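Local coordinates for separin (Saccharomyces cerevisiae, PDB 5U1T), which cleaves the Scc1 subunit of cohesin as a caspase-like cysteine protease, letting chromosomes separate at the onset of anaphase, and is held inactive by securin beforehand, at residues L1254-K1257 / F1258-K1261; E1286-V1289 / I1290-L1294; I1301-L1304 / S1305-D1309; E1340-I1343 / K1344-R1347. All coordinates share one frame; numbering follows the deposited sequence.

Contact 1 of 4, residues L1254-K1257 / F1258-K1261; sequences LFEK and FKDK
Lys1259 crosses the ring of Phe1255 at a slant, one turn further along the helix. Its CD does the touching, 3.8 Å from CE2 of Phe1255 and nearly as close to CZ. Phe1255 has CG anti to the backbone N (chi1 172°), and Lys1259 leaves its backbone in the same sense. The lysine chain then bends twice, at chi3 and chi4, and carries its ammonium past the ring. Glu1256 lies alongside it, pointing the same way. Its chain is bent at chi2, and OE2 comes within 3.7 Å of Lys1259 CE. The charges are likely to attract at longer range: OE2 of Glu1256 is 4.1 Å from NZ of Lys1259, beyond a salt bridge. The stronger partner of NZ is Asp1287, on helix 1287-1294.

All of this sits on helix 1252-1269, within the C50 peptidase family region. The backbone bonds are the i to i+4 pairs of an alpha helix. Lys1259 N reaches Phe1255 O at 2.9 Å, and Phe1258 N reaches Leu1254 O at 3.0 Å in the carbonyl plane. With an alanine in place of Lys1259, Asp1287 is likely to lose its ammonium partner, and Phe1255 its contact with CD.

The CB of Phe1258 rests 3.4 Å from Phe1255 O. Its ring leads away from the preceding turn and packs on Ile1290 and Leu1294. The Phe1255 ring meets Asp1287 and Glu1291 of the same helix.

Contact 2 of 4, residues E1286-V1289 / I1290-L1294; sequences EDWV and IELFL
Ile1290 sits one turn after Glu1286 and Asp1287, at the start of a short helix. Its CG1 lies 3.6 Å from the carbonyl O of Glu1286, the N-cap residue. Its CD1 approaches Asp1287 OD1, and the two side chains meet at a slant. That OD1 forms its salt bridge elsewhere, with Lys1259 of helix 1252-1269. The bond from Ile1290 N to Glu1286 O is weak.

Glu1291 follows. Its N donates to Asp1287 O at 2.8 Å, nearly in line with the C=O bond. CG stands anti to the carbonyl carbon (chi1 -74°), which lays it 3.3 Å from Asp1287 O. The extended chain then takes the carboxylate to Arg1155 and Arg1157, one for each oxygen. A leucine in place of Glu1291 would probably leave both arginines without their buried counter-charge.

Leu1292 runs beside Trp1288, pointing the same way, with CD1 4.2 Å from CZ3 of the indole. Its N is shared between two carbonyls. The bond to Val1289 O is 3.2 Å and comes from above the carbonyl plane; the one to Trp1288 O is weak. The indole also has Val1289 CG2 over one face, 3.6 Å above its plane.

Phe1293 turns a ring edge to the preceding turn, with CD1 3.7 Å from Val1289 O.

The i to i+3 bond of Leu1292 is like those of a 3-10 turn. The whole is a short, buried helix packed between helices 1252-1269 and 1303-1320, with its indole against strand 1157-1163.

Contact 3 of 4, residues I1301-L1304 / S1305-D1309; sequences IDFL and SKMED
The first turn of helix 1303-1320 is set by i to i+4 backbone bonds: Glu1308 N to Leu1304 O at 2.8 Å, Met1307 N to Phe1303 O at 3.0 Å, and a weak one from Lys1306 N to Asp1302 O. Asp1302 is the N-cap residue, yet its carboxylate makes no capping bond. Its CG lies between the backbone N and the carbonyl carbon (chi1 52°), and the group meets Lys1306 instead.

The extended chain of Lys1306 crosses the carboxylate at a slant. CE is the part that touches, 3.3 Å from OD1 of Asp1302. NZ is further on, and its salt bridge to Asp1302 OD1 is long at 3.8 Å. The stronger partner of NZ is the carboxylate of Glu1300.

Met1307 serves two neighbours. Its SD makes a Met-aromatic contact with Phe1303, 3.8 Å from CZ. The sulfur stands obliquely, 51° off the ring normal. The chain then bends at chi3 (68°), which turns CE toward Leu1304. CE and Leu1304 CD2 meet at 3.6 Å, with the two side chains side by side. Helix 1332-1347 adjoins this apolar side, with Leu1339 against Met1307 and His1336 against Leu1304.

The turn thus has two unlike sides. The apolar one packs on helix 1332-1347 and on Leu1296. On the other, one ammonium is shared by two acids, and would be expected to ease the repulsion between Asp1302 and Glu1300.

Contact 4 of 4, residues E1340-I1343 / K1344-R1347; sequences EEQI and KKYR
Glu1340 and Lys1344 lie side by side, one turn apart, and point the same way. The glutamate has CG anti to its backbone N (chi1 178°) and runs on extended. Lys1344 is also extended beyond CG, and its outer half runs along the glutamate. CG of Glu1340 is 3.9 Å from CE of Lys1344. At the ends, OE2 of Glu1340 and NZ of Lys1344 form a salt bridge at 3.5 Å. The other oxygen, OE1, takes a weak hydrogen bond from His1336, one turn earlier.

Ile1343 and Arg1347 form the next side-by-side pair. Ile1343 CG2 stands 4.0 Å from Arg1347 CG. That same CG lies near the carbonyl O of Ile1343. The arginine bends at chi2 and chi3 (-66° and -74°). This folded course takes the guanidinium to Glu1248, its strongest partner, and to the carbonyl of Leu1294. Arg1347 N also donates to Ile1343 O at 2.9 Å, and the bond is almost straight.

Tyr1346 swings its ring away from the preceding turn, and only CB stays near, 3.5 Å from Ile1343 O. Its hydroxyl accepts a bond from the backbone N of Asp1251, and the ring packs on Leu1254. Gln1342 is bent at chi2 and meets Phe1258 and Lys1261 of helix 1252-1269.

The pattern is that of an amphipathic helix end. An i to i+4 salt bridge runs along its outer part, and the last turn of helix 1332-1347 is tied to its neighbours by a tyrosine and an arginine.

How the contacts relate
The four contacts come in series along the chain, each on or at the start of one helix: 1252-1269, 1287-1294, 1303-1320 and 1332-1347. These form a helical cluster within the C50 family region, at the end of the elongated molecule and away from the probable active-site cysteine. Contact 1 touches contact 2 (centres 10 Å apart) and contact 4 (11 Å). Contact 4 also touches contacts 2 and 3, each 14 Å away between centres. Contact 3 touches neither contact 1 nor contact 2; nearest atoms are about 8 Å and 4 Å apart. Contact 4 borders all the others. Leu1294 on Tyr1346 joins helices 1287-1294 and 1332-1347 across the sequence; Phe1303 on Glu1340 joins two successive helices.

Contact 1 of 4, residues L1254-K1257 / F1258-K1261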
loop_
_atom_site.group_PDB
_atom_site.type_symbol
_atom_site.label_atom_id
_atom_site.label_comp_id
_atom_site.label_asym_id
_atom_site.label_seq_id
_atom_site.Cartn_x
_atom_site.Cartn_y
_atom_site.Cartn_z
ATOM N N LEU A 1254 4.464 -47.483 -59.201
ATOM C CA LEU A 1254 5.687 -48.153 -58.787
ATOM C C LEU A 1254 5.667 -48.503 -57.302
ATOM O O LEU A 1254 6.145 -49.566 -56.910
ATOM C CB LEU A 1254 6.894 -47.274 -59.103
ATOM C CG LEU A 1254 7.268 -47.142 -60.575
ATOM C CD1 LEU A 1254 8.380 -46.150 -60.697
ATOM C CD2 LEU A 1254 7.704 -48.470 -61.125
ATOM N N PHE A 1255 5.118 -47.599 -56.486
ATOM C CA PHE A 1255 5.080 -47.785 -55.039
ATOM C C PHE A 1255 4.359 -49.070 -54.644
ATOM O O PHE A 1255 4.779 -49.779 -53.722
ATOM C CB PHE A 1255 4.405 -46.601 -54.330
ATOM C CG PHE A 1255 4.179 -46.859 -52.870
ATOM C CD1 PHE A 1255 5.244 -46.841 -51.987
ATOM C CD2 PHE A 1255 2.926 -47.206 -52.396
ATOM C CE1 PHE A 1255 5.066 -47.133 -50.656
ATOM C CE2 PHE A 1255 2.737 -47.499 -51.058
ATOM C CZ PHE A 1255 3.810 -47.459 -50.187
ATOM N N GLU A 1256 3.266 -49.357 -55.341
ATOM C CA GLU A 1256 2.447 -50.519 -55.036
ATOM C C GLU A 1256 3.135 -51.837 -55.359
ATOM O O GLU A 1256 2.941 -52.821 -54.650
ATOM C CB GLU A 1256 1.116 -50.422 -55.774
ATOM C CG GLU A 1256 0.116 -49.552 -55.034
ATOM C CD GLU A 1256 -0.197 -50.105 -53.641
ATOM O OE1 GLU A 1256 -0.200 -51.362 -53.483
ATOM O OE2 GLU A 1256 -0.429 -49.289 -52.713
ATOM N N LYS A 1257 3.943 -51.862 -56.415
ATOM C CA LYS A 1257 4.700 -53.067 -56.716
ATOM C C LYS A 1257 5.818 -53.200 -55.681
ATOM O O LYS A 1257 6.132 -54.307 -55.233
ATOM C CB LYS A 1257 5.251 -53.059 -58.155
ATOM C CG LYS A 1257 5.554 -54.495 -58.710
ATOM C CD LYS A 1257 5.700 -54.539 -60.254
ATOM C CE LYS A 1257 6.164 -55.921 -60.803
ATOM N NZ LYS A 1257 5.146 -57.013 -60.687
ATOM N N PHE A 1258 6.395 -52.080 -55.262
ATOM C CA PHE A 1258 7.404 -52.143 -54.208
ATOM C C PHE A 1258 6.825 -52.664 -52.888
ATOM O O PHE A 1258 7.521 -53.332 -52.108
ATOM C CB PHE A 1258 8.058 -50.787 -53.947
ATOM C CG PHE A 1258 9.060 -50.833 -52.833
ATOM C CD1 PHE A 1258 10.279 -51.470 -53.010
ATOM C CD2 PHE A 1258 8.769 -50.282 -51.596
ATOM C CE1 PHE A 1258 11.197 -51.535 -51.999
ATOM C CE2 PHE A 1258 9.690 -50.344 -50.560
ATOM C CZ PHE A 1258 10.905 -50.967 -50.759
ATOM N N LYS A 1259 5.556 -52.350 -52.643
ATOM C CA LYS A 1259 4.932 -52.716 -51.384
ATOM C C LYS A 1259 4.722 -54.238 -51.320
ATOM O O LYS A 1259 4.984 -54.861 -50.280
ATOM C CB LYS A 1259 3.613 -51.955 -51.194
ATOM C CG LYS A 1259 3.060 -52.054 -49.788
ATOM C CD LYS A 1259 2.106 -50.927 -49.517
ATOM C CE LYS A 1259 0.688 -51.319 -49.804
ATOM N NZ LYS A 1259 -0.211 -50.648 -48.823
ATOM N N ASP A 1260 4.274 -54.823 -52.431
ATOM C CA ASP A 1260 4.138 -56.272 -52.545
ATOM C C ASP A 1260 5.459 -56.965 -52.233
ATOM O O ASP A 1260 5.507 -57.928 -51.463
ATOM C CB ASP A 1260 3.673 -56.667 -53.946
ATOM C CG ASP A 1260 2.182 -56.475 -54.152
ATOM O OD1 ASP A 1260 1.446 -56.294 -53.167
ATOM O OD2 ASP A 1260 1.733 -56.523 -55.317
ATOM N N LYS A 1261 6.531 -56.456 -52.831
ATOM C CA LYS A 1261 7.862 -57.040 -52.668
ATOM C C LYS A 1261 8.387 -56.893 -51.240
ATOM O O LYS A 1261 8.811 -57.876 -50.608
ATOM C CB LYS A 1261 8.835 -56.400 -53.660
ATOM C CG LYS A 1261 8.564 -56.789 -55.108
ATOM C CD LYS A 1261 8.904 -58.239 -55.355
ATOM C CE LYS A 1261 8.915 -58.516 -56.847
ATOM N NZ LYS A 1261 9.714 -59.740 -57.236
#

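Contact 2 of 4, residues E1286-V1289 / I1290-L1294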
loop_
_atom_site.group_PDB
_atom_site.type_symbol
_atom_site.label_atom_id
_atom_site.label_comp_id
_atom_site.label_asym_id
_atom_site.label_seq_id
_atom_site.Cartn_x
_atom_site.Cartn_y
_atom_site.Cartn_z
ATOM N N GLU A 1286 2.328 -48.533 -42.008
ATOM C CA GLU A 1286 1.814 -47.430 -42.830
ATOM C C GLU A 1286 2.647 -47.156 -44.091
ATOM O O GLU A 1286 3.853 -47.399 -44.114
ATOM C CB GLU A 1286 1.731 -46.163 -41.979
ATOM C CG GLU A 1286 0.442 -46.029 -41.209
ATOM C CD GLU A 1286 -0.550 -45.122 -41.919
ATOM O OE1 GLU A 1286 -0.134 -44.042 -42.415
ATOM O OE2 GLU A 1286 -1.747 -45.487 -41.979
ATOM N N ASP A 1287 2.005 -46.638 -45.130
ATOM C CA ASP A 1287 2.685 -46.436 -46.407
ATOM C C ASP A 1287 3.879 -45.502 -46.307
ATOM O O ASP A 1287 4.902 -45.740 -46.960
ATOM C CB ASP A 1287 1.732 -45.877 -47.461
ATOM C CG ASP A 1287 0.840 -46.929 -48.058
ATOM O OD1 ASP A 1287 1.022 -48.118 -47.736
ATOM O OD2 ASP A 1287 -0.048 -46.569 -48.850
ATOM N N TRP A 1288 3.760 -44.444 -45.506
ATOM C CA TRP A 1288 4.793 -43.419 -45.507
ATOM C C TRP A 1288 6.071 -43.974 -44.919
ATOM O O TRP A 1288 7.146 -43.449 -45.182
ATOM C CB TRP A 1288 4.353 -42.168 -44.745
ATOM C CG TRP A 1288 4.190 -42.359 -43.269
ATOM C CD1 TRP A 1288 3.043 -42.693 -42.625
ATOM C CD2 TRP A 1288 5.202 -42.231 -42.250
ATOM N NE1 TRP A 1288 3.267 -42.780 -41.273
ATOM C CE2 TRP A 1288 4.582 -42.503 -41.012
ATOM C CE3 TRP A 1288 6.565 -41.907 -42.262
ATOM C CZ2 TRP A 1288 5.272 -42.458 -39.792
ATOM C CZ3 TRP A 1288 7.257 -41.871 -41.041
ATOM C CH2 TRP A 1288 6.604 -42.149 -39.829
ATOM N N VAL A 1289 5.959 -45.038 -44.130
ATOM C CA VAL A 1289 7.136 -45.704 -43.573
ATOM C C VAL A 1289 7.839 -46.523 -44.655
ATOM O O VAL A 1289 9.068 -46.501 -44.775
ATOM C CB VAL A 1289 6.766 -46.623 -42.397
ATOM C CG1 VAL A 1289 7.982 -47.409 -41.903
ATOM C CG2 VAL A 1289 6.128 -45.812 -41.260
ATOM N N ILE A 1290 7.028 -47.239 -45.433
ATOM C CA ILE A 1290 7.500 -47.981 -46.584
ATOM C C ILE A 1290 8.146 -47.025 -47.573
ATOM O O ILE A 1290 9.214 -47.321 -48.093
ATOM C CB ILE A 1290 6.348 -48.768 -47.254
ATOM C CG1 ILE A 1290 5.644 -49.643 -46.212
ATOM C CG2 ILE A 1290 6.854 -49.632 -48.405
ATOM C CD1 ILE A 1290 4.411 -50.361 -46.745
ATOM N N GLU A 1291 7.520 -45.867 -47.799
ATOM C CA GLU A 1291 8.029 -44.877 -48.759
ATOM C C GLU A 1291 9.429 -44.406 -48.417
ATOM O O GLU A 1291 10.180 -43.987 -49.286
ATOM C CB GLU A 1291 7.106 -43.662 -48.847
ATOM C CG GLU A 1291 5.820 -43.921 -49.593
ATOM C CD GLU A 1291 4.824 -42.787 -49.449
ATOM O OE1 GLU A 1291 3.635 -42.957 -49.841
ATOM O OE2 GLU A 1291 5.236 -41.722 -48.940
ATOM N N LEU A 1292 9.781 -44.464 -47.142
ATOM C CA LEU A 1292 11.093 -44.005 -46.713
ATOM C C LEU A 1292 12.190 -44.831 -47.374
ATOM O O LEU A 1292 13.269 -44.322 -47.631
ATOM C CB LEU A 1292 11.223 -44.075 -45.193
ATOM C CG LEU A 1292 10.496 -42.999 -44.386
ATOM C CD1 LEU A 1292 10.737 -43.221 -42.905
ATOM C CD2 LEU A 1292 10.960 -41.627 -44.825
ATOM N N PHE A 1293 11.906 -46.103 -47.645
ATOM C CA PHE A 1293 12.879 -47.000 -48.269
ATOM C C PHE A 1293 13.155 -46.556 -49.697
ATOM O O PHE A 1293 14.312 -46.417 -50.093
ATOM C CB PHE A 1293 12.387 -48.457 -48.229
ATOM C CG PHE A 1293 12.526 -49.097 -46.877
ATOM C CD1 PHE A 1293 11.530 -48.950 -45.918
ATOM C CD2 PHE A 1293 13.671 -49.809 -46.552
ATOM C CE1 PHE A 1293 11.668 -49.500 -44.670
ATOM C CE2 PHE A 1293 13.812 -50.374 -45.309
ATOM C CZ PHE A 1293 12.808 -50.217 -44.363
ATOM N N LEU A 1294 12.081 -46.304 -50.443
ATOM C CA LEU A 1294 12.161 -45.770 -51.794
ATOM C C LEU A 1294 12.877 -44.433 -51.861
ATOM O O LEU A 1294 13.330 -44.015 -52.921
ATOM C CB LEU A 1294 10.766 -45.614 -52.387
ATOM C CG LEU A 1294 10.025 -46.909 -52.672
ATOM C CD1 LEU A 1294 8.854 -46.673 -53.614
ATOM C CD2 LEU A 1294 11.004 -47.917 -53.241
#

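Contact 3 of 4, residues I1301-L1304 / S1305-D1309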
loop_
_atom_site.group_PDB
_atom_site.type_symbol
_atom_site.label_atom_id
_atom_site.label_comp_id
_atom_site.label_asym_id
_atom_site.label_seq_id
_atom_site.Cartn_x
_atom_site.Cartn_y
_atom_site.Cartn_z
ATOM N N ILE A 1301 27.291 -43.034 -50.125
ATOM C CA ILE A 1301 28.327 -43.780 -49.424
ATOM C C ILE A 1301 27.833 -44.447 -48.126
ATOM O O ILE A 1301 28.270 -45.547 -47.791
ATOM C CB ILE A 1301 29.532 -42.847 -49.099
ATOM C CG1 ILE A 1301 30.749 -43.649 -48.617
ATOM C CG2 ILE A 1301 29.133 -41.761 -48.108
ATOM C CD1 ILE A 1301 31.826 -42.786 -47.968
ATOM N N ASP A 1302 26.932 -43.791 -47.400
ATOM C CA ASP A 1302 26.433 -44.332 -46.136
ATOM C C ASP A 1302 25.015 -44.885 -46.300
ATOM O O ASP A 1302 24.205 -44.848 -45.359
ATOM C CB ASP A 1302 26.461 -43.260 -45.052
ATOM C CG ASP A 1302 25.766 -41.991 -45.492
ATOM O OD1 ASP A 1302 25.200 -42.003 -46.623
ATOM O OD2 ASP A 1302 25.776 -40.992 -44.722
ATOM N N PHE A 1303 24.735 -45.402 -47.495
ATOM C CA PHE A 1303 23.438 -45.977 -47.819
ATOM C C PHE A 1303 23.012 -47.106 -46.875
ATOM O O PHE A 1303 21.841 -47.207 -46.531
ATOM C CB PHE A 1303 23.445 -46.489 -49.261
ATOM C CG PHE A 1303 22.334 -47.442 -49.567
ATOM C CD1 PHE A 1303 21.049 -46.983 -49.785
ATOM C CD2 PHE A 1303 22.569 -48.799 -49.624
ATOM C CE1 PHE A 1303 20.022 -47.860 -50.072
ATOM C CE2 PHE A 1303 21.550 -49.671 -49.899
ATOM C CZ PHE A 1303 20.272 -49.198 -50.123
ATOM N N LEU A 1304 23.949 -47.950 -46.455
ATOM C CA LEU A 1304 23.578 -49.135 -45.688
ATOM C C LEU A 1304 23.283 -48.824 -44.238
ATOM O O LEU A 1304 22.475 -49.501 -43.611
ATOM C CB LEU A 1304 24.661 -50.208 -45.773
ATOM C CG LEU A 1304 24.320 -51.133 -46.931
ATOM C CD1 LEU A 1304 25.339 -52.253 -47.116
ATOM C CD2 LEU A 1304 22.913 -51.680 -46.704
ATOM N N SER A 1305 23.946 -47.809 -43.705
ATOM C CA SER A 1305 23.640 -47.335 -42.359
ATOM C C SER A 1305 22.234 -46.805 -42.319
ATOM O O SER A 1305 21.494 -47.062 -41.384
ATOM C CB SER A 1305 24.609 -46.245 -41.924
ATOM O OG SER A 1305 25.937 -46.682 -42.118
ATOM N N LYS A 1306 21.870 -46.068 -43.353
ATOM C CA LYS A 1306 20.576 -45.437 -43.376
ATOM C C LYS A 1306 19.516 -46.499 -43.509
ATOM O O LYS A 1306 18.493 -46.433 -42.835
ATOM C CB LYS A 1306 20.495 -44.422 -44.504
ATOM C CG LYS A 1306 21.465 -43.280 -44.326
ATOM C CD LYS A 1306 21.162 -42.149 -45.278
ATOM C CE LYS A 1306 22.299 -41.162 -45.308
ATOM N NZ LYS A 1306 21.971 -40.038 -46.194
ATOM N N MET A 1307 19.779 -47.499 -44.347
ATOM C CA MET A 1307 18.830 -48.591 -44.545
ATOM C C MET A 1307 18.691 -49.431 -43.282
ATOM O O MET A 1307 17.582 -49.718 -42.853
ATOM C CB MET A 1307 19.235 -49.485 -45.720
ATOM C CG MET A 1307 18.046 -50.276 -46.243
ATOM S SD MET A 1307 18.381 -51.391 -47.611
ATOM C CE MET A 1307 19.419 -52.594 -46.776
ATOM N N GLU A 1308 19.819 -49.826 -42.703
ATOM C CA GLU A 1308 19.842 -50.526 -41.428
ATOM C C GLU A 1308 18.969 -49.816 -40.381
ATOM O O GLU A 1308 18.157 -50.444 -39.706
ATOM C CB GLU A 1308 21.280 -50.645 -40.926
ATOM C CG GLU A 1308 21.466 -51.652 -39.822
ATOM C CD GLU A 1308 22.901 -51.724 -39.318
ATOM O OE1 GLU A 1308 23.487 -50.657 -39.048
ATOM O OE2 GLU A 1308 23.444 -52.847 -39.189
ATOM N N ASP A 1309 19.135 -48.500 -40.265
ATOM C CA ASP A 1309 18.330 -47.717 -39.350
ATOM C C ASP A 1309 16.853 -47.751 -39.701
ATOM O O ASP A 1309 16.021 -47.776 -38.808
ATOM C CB ASP A 1309 18.811 -46.270 -39.317
ATOM C CG ASP A 1309 20.204 -46.145 -38.758
ATOM O OD1 ASP A 1309 20.668 -47.113 -38.121
ATOM O OD2 ASP A 1309 20.838 -45.088 -38.955
#

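Contact 4 of 4, residues E1340-I1343 / K1344-R1347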
loop_
_atom_site.group_PDB
_atom_site.type_symbol
_atom_site.label_atom_id
_atom_site.label_comp_id
_atom_site.label_asym_id
_atom_site.label_seq_id
_atom_site.Cartn_x
_atom_site.Cartn_y
_atom_site.Cartn_z
ATOM N N GLU A 1340 17.799 -53.690 -51.148
ATOM C CA GLU A 1340 18.657 -52.880 -52.012
ATOM C C GLU A 1340 18.353 -53.116 -53.474
ATOM O O GLU A 1340 18.391 -52.196 -54.284
ATOM C CB GLU A 1340 20.128 -53.188 -51.765
ATOM C CG GLU A 1340 21.059 -52.415 -52.671
ATOM C CD GLU A 1340 22.437 -52.304 -52.089
ATOM O OE1 GLU A 1340 22.761 -53.118 -51.197
ATOM O OE2 GLU A 1340 23.190 -51.397 -52.504
ATOM N N GLU A 1341 18.067 -54.368 -53.795
ATOM C CA GLU A 1341 17.687 -54.755 -55.140
ATOM C C GLU A 1341 16.422 -54.012 -55.546
ATOM O O GLU A 1341 16.414 -53.286 -56.541
ATOM C CB GLU A 1341 17.494 -56.273 -55.211
ATOM C CG GLU A 1341 17.220 -56.858 -56.578
ATOM C CD GLU A 1341 16.881 -58.358 -56.508
ATOM O OE1 GLU A 1341 17.227 -59.034 -55.486
ATOM O OE2 GLU A 1341 16.264 -58.868 -57.485
ATOM N N GLN A 1342 15.359 -54.165 -54.767
ATOM C CA GLN A 1342 14.102 -53.507 -55.103
ATOM C C GLN A 1342 14.232 -51.965 -55.114
ATOM O O GLN A 1342 13.562 -51.297 -55.899
ATOM C CB GLN A 1342 12.992 -53.938 -54.140
ATOM C CG GLN A 1342 12.587 -55.400 -54.212
ATOM C CD GLN A 1342 12.470 -55.932 -55.642
ATOM O OE1 GLN A 1342 11.627 -55.487 -56.431
ATOM N NE2 GLN A 1342 13.323 -56.901 -55.977
ATOM N N ILE A 1343 15.087 -51.407 -54.256
ATOM C CA ILE A 1343 15.256 -49.958 -54.212
ATOM C C ILE A 1343 16.007 -49.502 -55.478
ATOM O O ILE A 1343 15.578 -48.560 -56.144
ATOM C CB ILE A 1343 15.984 -49.490 -52.899
ATOM C CG1 ILE A 1343 15.104 -49.738 -51.664
ATOM C CG2 ILE A 1343 16.340 -48.006 -52.952
ATOM C CD1 ILE A 1343 15.821 -49.538 -50.339
ATOM N N LYS A 1344 17.097 -50.186 -55.831
ATOM C CA LYS A 1344 17.806 -49.901 -57.088
ATOM C C LYS A 1344 16.864 -49.942 -58.290
ATOM O O LYS A 1344 16.885 -49.047 -59.135
ATOM C CB LYS A 1344 18.966 -50.872 -57.297
ATOM C CG LYS A 1344 20.254 -50.402 -56.653
ATOM C CD LYS A 1344 21.325 -51.480 -56.701
ATOM C CE LYS A 1344 22.582 -51.017 -55.983
ATOM N NZ LYS A 1344 23.622 -52.072 -55.946
ATOM N N LYS A 1345 16.006 -50.952 -58.334
ATOM C CA LYS A 1345 15.054 -51.097 -59.431
ATOM C C LYS A 1345 14.089 -49.924 -59.493
ATOM O O LYS A 1345 13.680 -49.499 -60.566
ATOM C CB LYS A 1345 14.271 -52.409 -59.302
ATOM C CG LYS A 1345 13.470 -52.813 -60.545
ATOM C CD LYS A 1345 12.631 -54.058 -60.273
ATOM C CE LYS A 1345 12.001 -54.585 -61.561
ATOM N NZ LYS A 1345 11.288 -55.895 -61.398
ATOM N N TYR A 1346 13.733 -49.395 -58.333
ATOM C CA TYR A 1346 12.754 -48.323 -58.259
ATOM C C TYR A 1346 13.367 -47.002 -58.705
ATOM O O TYR A 1346 12.794 -46.281 -59.538
ATOM C CB TYR A 1346 12.194 -48.189 -56.846
ATOM C CG TYR A 1346 11.360 -46.944 -56.706
ATOM C CD1 TYR A 1346 10.031 -46.932 -57.110
ATOM C CD2 TYR A 1346 11.911 -45.765 -56.212
ATOM C CE1 TYR A 1346 9.279 -45.797 -57.003
ATOM C CE2 TYR A 1346 11.174 -44.642 -56.115
ATOM C CZ TYR A 1346 9.859 -44.655 -56.502
ATOM O OH TYR A 1346 9.115 -43.506 -56.390
ATOM N N ARG A 1347 14.521 -46.682 -58.120
ATOM C CA ARG A 1347 15.269 -45.487 -58.481
ATOM C C ARG A 1347 15.582 -45.450 -59.983
ATOM O O ARG A 1347 15.494 -44.401 -60.612
ATOM C CB ARG A 1347 16.570 -45.412 -57.679
ATOM C CG ARG A 1347 16.405 -45.554 -56.169
ATOM C CD ARG A 1347 15.652 -44.406 -55.571
ATOM N NE ARG A 1347 16.475 -43.210 -55.504
ATOM C CZ ARG A 1347 16.063 -42.066 -54.972
ATOM N NH1 ARG A 1347 14.844 -41.977 -54.455
ATOM N NH2 ARG A 1347 16.864 -41.014 -54.944
#